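DTDP-4-dehydrorhamnose 3,5-epimerase (Sulfolobus tokodaii, PDB 2B9U) probably catalyses the epimerisation of dTDP-4-dehydro-6-deoxyglucose at the 3 and 5 positions of the sugar on the way to dTDP-L-rhamnose, working as a homodimer. Local coordinates at residues G70-V75 and M109-P114; V44-M49 and Y130-N135. All coordinates share one frame; numbering follows the deposited sequence.

Contact 1 of 2, residues G70-V75 and M109-P114; sequences GKIIFV and MLWIPP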
loop_
_atom_site.group_PDB
_atom_site.type_symbol
_atom_site.label_atom_id
_atom_site.label_comp_id
_atom_site.label_asym_id
_atom_site.label_seq_id
_atom_site.Cartn_x
_atom_site.Cartn_y
_atom_site.Cartn_z
ATOM N N GLY A 70 -2.558 -14.198 6.074
ATOM C CA GLY A 70 -1.671 -13.351 6.843
ATOM C C GLY A 70 -1.928 -11.907 6.470
ATOM O O GLY A 70 -2.488 -11.635 5.406
ATOM N N LYS A 71 -1.548 -10.988 7.352
ATOM C CA LYS A 71 -1.842 -9.548 7.194
ATOM C C LYS A 71 -0.680 -8.685 7.693
ATOM O O LYS A 71 -0.152 -8.909 8.799
ATOM C CB LYS A 71 -3.123 -9.174 7.958
ATOM C CG LYS A 71 -4.400 -9.871 7.429
ATOM C CD LYS A 71 -5.604 -9.537 8.262
ATOM C CE LYS A 71 -6.735 -10.543 8.016
ATOM N NZ LYS A 71 -7.817 -10.437 9.062
ATOM N N ILE A 72 -0.278 -7.721 6.869
ATOM C CA ILE A 72 0.650 -6.673 7.269
ATOM C C ILE A 72 -0.152 -5.385 7.307
ATOM O O ILE A 72 -0.691 -4.946 6.287
ATOM C CB ILE A 72 1.838 -6.507 6.280
ATOM C CG1 ILE A 72 2.456 -7.863 5.925
ATOM C CG2 ILE A 72 2.878 -5.560 6.863
ATOM C CD1 ILE A 72 3.426 -7.793 4.740
ATOM N N ILE A 73 -0.251 -4.805 8.503
ATOM C CA ILE A 73 -1.074 -3.638 8.740
ATOM C C ILE A 73 -0.184 -2.400 8.815
ATOM O O ILE A 73 0.810 -2.380 9.545
ATOM C CB ILE A 73 -1.872 -3.779 10.078
ATOM C CG1 ILE A 73 -2.653 -5.111 10.122
ATOM C CG2 ILE A 73 -2.744 -2.546 10.335
ATOM C CD1 ILE A 73 -3.681 -5.369 8.942
ATOM N N PHE A 74 -0.574 -1.364 8.080
ATOM C CA PHE A 74 0.234 -0.158 7.926
ATOM C C PHE A 74 -0.712 1.050 7.976
ATOM O O PHE A 74 -1.827 1.002 7.433
ATOM C CB PHE A 74 1.058 -0.263 6.619
ATOM C CG PHE A 74 1.824 0.989 6.250
ATOM C CD1 PHE A 74 2.793 1.520 7.101
ATOM C CD2 PHE A 74 1.586 1.623 5.030
ATOM C CE1 PHE A 74 3.509 2.672 6.748
ATOM C CE2 PHE A 74 2.297 2.773 4.673
ATOM C CZ PHE A 74 3.251 3.305 5.536
ATOM N N VAL A 75 -0.286 2.097 8.678
ATOM C CA VAL A 75 -1.085 3.307 8.921
ATOM C C VAL A 75 -0.384 4.575 8.412
ATOM O O VAL A 75 0.317 5.257 9.177
ATOM C CB VAL A 75 -1.464 3.447 10.433
ATOM C CG1 VAL A 75 -2.418 4.635 10.655
ATOM C CG2 VAL A 75 -2.094 2.131 10.940
ATOM N N MET A 109 4.602 -1.267 11.328
ATOM C CA MET A 109 3.726 -2.260 10.727
ATOM C C MET A 109 3.668 -3.461 11.651
ATOM O O MET A 109 4.617 -3.730 12.368
ATOM C CB MET A 109 4.291 -2.717 9.376
ATOM C CG MET A 109 4.113 -1.726 8.227
ATOM S SD MET A 109 5.202 -2.136 6.852
ATOM C CE MET A 109 6.730 -1.369 7.415
ATOM N N LEU A 110 2.553 -4.176 11.610
ATOM C CA LEU A 110 2.383 -5.437 12.323
ATOM C C LEU A 110 2.134 -6.505 11.286
ATOM O O LEU A 110 1.183 -6.387 10.474
ATOM C CB LEU A 110 1.134 -5.391 13.194
ATOM C CG LEU A 110 1.082 -5.515 14.708
ATOM C CD1 LEU A 110 -0.150 -6.340 15.039
ATOM C CD2 LEU A 110 2.338 -6.131 15.315
ATOM N N TRP A 111 2.961 -7.550 11.324
ATOM C CA TRP A 111 2.692 -8.777 10.577
ATOM C C TRP A 111 1.928 -9.740 11.470
ATOM O O TRP A 111 2.360 -10.062 12.600
ATOM C CB TRP A 111 3.972 -9.410 10.054
ATOM C CG TRP A 111 3.880 -10.921 9.802
ATOM C CD1 TRP A 111 4.462 -11.912 10.548
ATOM C CD2 TRP A 111 3.175 -11.587 8.735
ATOM N NE1 TRP A 111 4.164 -13.147 10.018
ATOM C CE2 TRP A 111 3.366 -12.978 8.913
ATOM C CE3 TRP A 111 2.387 -11.143 7.658
ATOM C CZ2 TRP A 111 2.831 -13.928 8.034
ATOM C CZ3 TRP A 111 1.836 -12.103 6.789
ATOM C CH2 TRP A 111 2.064 -13.473 6.986
ATOM N N ILE A 112 0.778 -10.168 10.955
ATOM C CA ILE A 112 -0.151 -11.048 11.645
ATOM C C ILE A 112 -0.364 -12.319 10.788
ATOM O O ILE A 112 -1.109 -12.297 9.797
ATOM C CB ILE A 112 -1.525 -10.377 11.894
ATOM C CG1 ILE A 112 -1.374 -8.991 12.548
ATOM C CG2 ILE A 112 -2.446 -11.319 12.715
ATOM C CD1 ILE A 112 -2.674 -8.238 12.670
ATOM N N PRO A 113 0.271 -13.432 11.187
ATOM C CA PRO A 113 0.192 -14.714 10.462
ATOM C C PRO A 113 -1.209 -15.317 10.536
ATOM O O PRO A 113 -2.013 -14.864 11.340
ATOM C CB PRO A 113 1.215 -15.600 11.199
ATOM C CG PRO A 113 1.347 -15.013 12.543
ATOM C CD PRO A 113 1.097 -13.528 12.407
ATOM N N PRO A 114 -1.526 -16.314 9.673
ATOM C CA PRO A 114 -2.823 -17.003 9.802
ATOM C C PRO A 114 -3.060 -17.626 11.183
ATOM O O PRO A 114 -2.114 -17.995 11.868
ATOM C CB PRO A 114 -2.744 -18.113 8.747
ATOM C CG PRO A 114 -1.759 -17.647 7.755
ATOM C CD PRO A 114 -0.745 -16.822 8.525
#

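Contact 2 of 2, residues V44-M49 and Y130-N135; sequences VIQTNM and YFITHN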
loop_
_atom_site.group_PDB
_atom_site.type_symbol
_atom_site.label_atom_id
_atom_site.label_comp_id
_atom_site.label_asym_id
_atom_site.label_seq_id
_atom_site.Cartn_x
_atom_site.Cartn_y
_atom_site.Cartn_z
ATOM N N VAL A 44 2.714 -10.958 -0.979
ATOM C CA VAL A 44 1.449 -10.244 -0.901
ATOM C C VAL A 44 0.598 -10.600 -2.124
ATOM O O VAL A 44 1.089 -10.595 -3.251
ATOM C CB VAL A 44 1.674 -8.704 -0.792
ATOM C CG1 VAL A 44 0.348 -7.946 -0.837
ATOM C CG2 VAL A 44 2.434 -8.353 0.522
ATOM N N ILE A 45 -0.675 -10.917 -1.893
ATOM C CA ILE A 45 -1.568 -11.331 -2.969
ATOM C C ILE A 45 -2.743 -10.371 -3.189
ATOM O O ILE A 45 -3.374 -10.389 -4.251
ATOM C CB ILE A 45 -2.054 -12.801 -2.782
ATOM C CG1 ILE A 45 -2.658 -13.044 -1.390
ATOM C CG2 ILE A 45 -0.862 -13.765 -2.927
ATOM C CD1 ILE A 45 -4.066 -12.541 -1.169
ATOM N N GLN A 46 -3.008 -9.528 -2.192
ATOM C CA GLN A 46 -4.130 -8.590 -2.203
ATOM C C GLN A 46 -3.750 -7.419 -1.315
ATOM O O GLN A 46 -3.057 -7.608 -0.333
ATOM C CB GLN A 46 -5.386 -9.267 -1.644
ATOM C CG GLN A 46 -6.574 -8.364 -1.512
ATOM C CD GLN A 46 -7.879 -9.100 -1.414
ATOM O OE1 GLN A 46 -7.976 -10.273 -1.771
ATOM N NE2 GLN A 46 -8.915 -8.402 -0.953
ATOM N N THR A 47 -4.154 -6.212 -1.697
ATOM C CA THR A 47 -3.993 -5.037 -0.830
ATOM C C THR A 47 -5.340 -4.335 -0.674
ATOM O O THR A 47 -6.034 -4.044 -1.662
ATOM C CB THR A 47 -2.854 -4.117 -1.338
ATOM O OG1 THR A 47 -1.631 -4.854 -1.302
ATOM C CG2 THR A 47 -2.678 -2.854 -0.475
ATOM N N ASN A 48 -5.741 -4.113 0.568
ATOM C CA ASN A 48 -6.964 -3.364 0.864
ATOM C C ASN A 48 -6.642 -2.026 1.529
ATOM O O ASN A 48 -5.531 -1.832 2.026
ATOM C CB ASN A 48 -7.884 -4.172 1.788
ATOM C CG ASN A 48 -8.489 -5.404 1.110
ATOM O OD1 ASN A 48 -8.503 -5.513 -0.109
ATOM N ND2 ASN A 48 -9.020 -6.314 1.909
ATOM N N MET A 49 -7.632 -1.130 1.552
ATOM C CA MET A 49 -7.533 0.145 2.251
ATOM C C MET A 49 -8.854 0.525 2.887
ATOM O O MET A 49 -9.920 0.349 2.298
ATOM C CB MET A 49 -7.070 1.270 1.309
ATOM C CG MET A 49 -6.833 2.619 2.023
ATOM S SD MET A 49 -6.155 3.916 0.971
ATOM C CE MET A 49 -7.560 4.998 0.814
ATOM N N TYR A 130 -3.944 -2.700 4.297
ATOM C CA TYR A 130 -3.768 -4.107 4.657
ATOM C C TYR A 130 -3.039 -4.823 3.522
ATOM O O TYR A 130 -3.589 -4.938 2.416
ATOM C CB TYR A 130 -5.134 -4.785 4.871
ATOM C CG TYR A 130 -6.214 -4.025 5.634
ATOM C CD1 TYR A 130 -6.801 -2.865 5.117
ATOM C CD2 TYR A 130 -6.698 -4.514 6.851
ATOM C CE1 TYR A 130 -7.825 -2.199 5.809
ATOM C CE2 TYR A 130 -7.725 -3.859 7.551
ATOM C CZ TYR A 130 -8.276 -2.701 7.024
ATOM O OH TYR A 130 -9.288 -2.057 7.703
ATOM N N PHE A 131 -1.818 -5.293 3.756
ATOM C CA PHE A 131 -1.158 -6.136 2.766
ATOM C C PHE A 131 -1.496 -7.571 3.114
ATOM O O PHE A 131 -1.167 -8.041 4.216
ATOM C CB PHE A 131 0.351 -5.920 2.730
ATOM C CG PHE A 131 0.754 -4.493 2.515
ATOM C CD1 PHE A 131 0.706 -3.927 1.245
ATOM C CD2 PHE A 131 1.197 -3.717 3.583
ATOM C CE1 PHE A 131 1.090 -2.594 1.048
ATOM C CE2 PHE A 131 1.570 -2.391 3.400
ATOM C CZ PHE A 131 1.522 -1.831 2.126
ATOM N N ILE A 132 -2.188 -8.248 2.200
ATOM C CA ILE A 132 -2.789 -9.564 2.500
ATOM C C ILE A 132 -2.012 -10.675 1.807
ATOM O O ILE A 132 -1.709 -10.592 0.601
ATOM C CB ILE A 132 -4.326 -9.589 2.169
ATOM C CG1 ILE A 132 -5.074 -8.661 3.119
ATOM C CG2 ILE A 132 -4.955 -11.011 2.280
ATOM C CD1 ILE A 132 -6.365 -8.132 2.549
ATOM N N THR A 133 -1.641 -11.689 2.589
ATOM C CA THR A 133 -0.872 -12.826 2.082
ATOM C C THR A 133 -1.732 -14.081 2.159
ATOM O O THR A 133 -2.815 -14.065 2.763
ATOM C CB THR A 133 0.452 -13.039 2.869
ATOM O OG1 THR A 133 0.161 -13.578 4.164
ATOM C CG2 THR A 133 1.252 -11.715 3.023
ATOM N N HIS A 134 -1.260 -15.146 1.512
ATOM C CA HIS A 134 -1.854 -16.503 1.555
ATOM C C HIS A 134 -3.047 -16.716 0.634
ATOM O O HIS A 134 -2.978 -17.520 -0.301
ATOM C CB HIS A 134 -2.201 -16.944 2.992
ATOM C CG HIS A 134 -1.009 -17.250 3.836
ATOM N ND1 HIS A 134 -0.157 -16.271 4.298
ATOM C CD2 HIS A 134 -0.530 -18.426 4.317
ATOM C CE1 HIS A 134 0.794 -16.826 5.032
ATOM N NE2 HIS A 134 0.594 -18.133 5.054
ATOM N N ASN A 135 -4.131 -16.000 0.892
ATOM C CA ASN A 135 -5.382 -16.174 0.163
ATOM C C ASN A 135 -6.172 -14.898 0.053
ATOM O O ASN A 135 -6.197 -14.096 0.982
ATOM C CB ASN A 135 -6.249 -17.223 0.842
ATOM C CG ASN A 135 -5.720 -18.612 0.631
ATOM O OD1 ASN A 135 -5.626 -19.085 -0.507
ATOM N ND2 ASN A 135 -5.328 -19.261 1.715
#

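Contact 1 of 2, residues G70-V75 and M109-P114
M109 lays its CB and CG against strand 70-75 where I72 and F74 point to the same side of the sheet. Its CG lies 3.7 Å from F74 CD1, and its CB is 4.0 Å from I72 CG2. M109 SD stands oblique to the F74 ring, 5.1 Å from its centroid, a Met-aromatic contact. At the other end of the pair G70 has no side chain where the W111 indole lies, and a CB would run into the ring. W111 CG, anti to its backbone N (chi1 155°), starts the indole toward G70, whose CA lies 3.7 Å from W111 CZ3. I72 CG1 meets the same indole at its edge, 3.7 Å from W111 CE3. An alanine at W111 would probably leave G70 CA and I72 CG1 without their aromatic neighbour and open a gap beside I41 and P42, which also touch the indole. Strands 70-75 and 109-112 run antiparallel, at 171°, as neighbours in a jelly-roll sheet of the cupin fold. Four backbone bonds join them, K71 with I112 and I73 with L110 each bonding in both directions; I112 N to K71 O is 2.7 Å. On the opposite face I73 CG1 packs 4.0 Å from I112 CD1, and I73, L110 and I112 also touch D82 or A84 of strand 79-86 in the second sheet. Beyond the strand, the P114 ring brings CG to 3.9 Å from G70 N.

Contact 2 of 2, residues V44-M49 and Y130-N135
I45 and Q46 both send their backbone N to I132 O, a classic beta bulge in the antiparallel pairing of 44-49 with 130-133, whose axes lie at 145°. I45 N lies 2.7 Å from I132 O, nearly straight at 173°, and Q46 N lies farther from I132 O, at 3.3 Å. I132 N returns a bond to Q46 O, and beyond the bulge N48 and Y130 form a hydrogen-bonded pair. I132 has the most surface covered. Its CB packs 4.0 Å from Q46 CB, the two side chains lying side by side, and its CD1 reaches across to the N48 amide, 3.3 Å from ND2. I45 CG1 sits between its own backbone N and carbonyl carbon (chi1 52°), next to I132 O, and CD1 goes on to the N135 backbone and to I132 CG2. N48 CB lies 3.7 Å from CD1 of Y130, whose ring edge takes N48 O in its plane; the Y130 hydroxyl is hydrogen-bonded to S50. T47 and F131 share the other face, where F131 CD1 lies near T47 OG1, a buried hydroxyl with no polar partner in the model; V44 CG2 packs against F131 CB. Q46 NE2 donates a straight bond to N48 OD1, in the plane of its own amide, while Q46 OE1 accepts from Y137 N; the two bonds would fix the rotation of the amide. Residues 46-49 also pair antiparallel with a strand of the second subunit, so the jelly-roll sheet runs on across the dimer interface; Q46, at this edge, lies close to Y137, the residue predicted to stack on the thymidine ring of the substrate.

In the fold
Contacts 1 and 2 are successive steps across one sheet, their centres 9 Å apart: strand 70-75 pairs with 109-112 on one side and with 126-133 on the other, and 126-133 in turn carries 44-49. Two probable backbone hydrogen bonds join them, F131 N 2.8 Å from I72 O and T133 N 2.9 Å from G70 O. Side chains meet there too, W111 CH2 lying 3.4 Å from T133 OG1. Along the chain contact 1 is nested within the loop that contact 2 closes. Y137, the predicted nucleotide-stacking residue, is about 4 Å from Q46 and about 10 Å from K71, side chain to side chain, which puts contact 2 nearer that site.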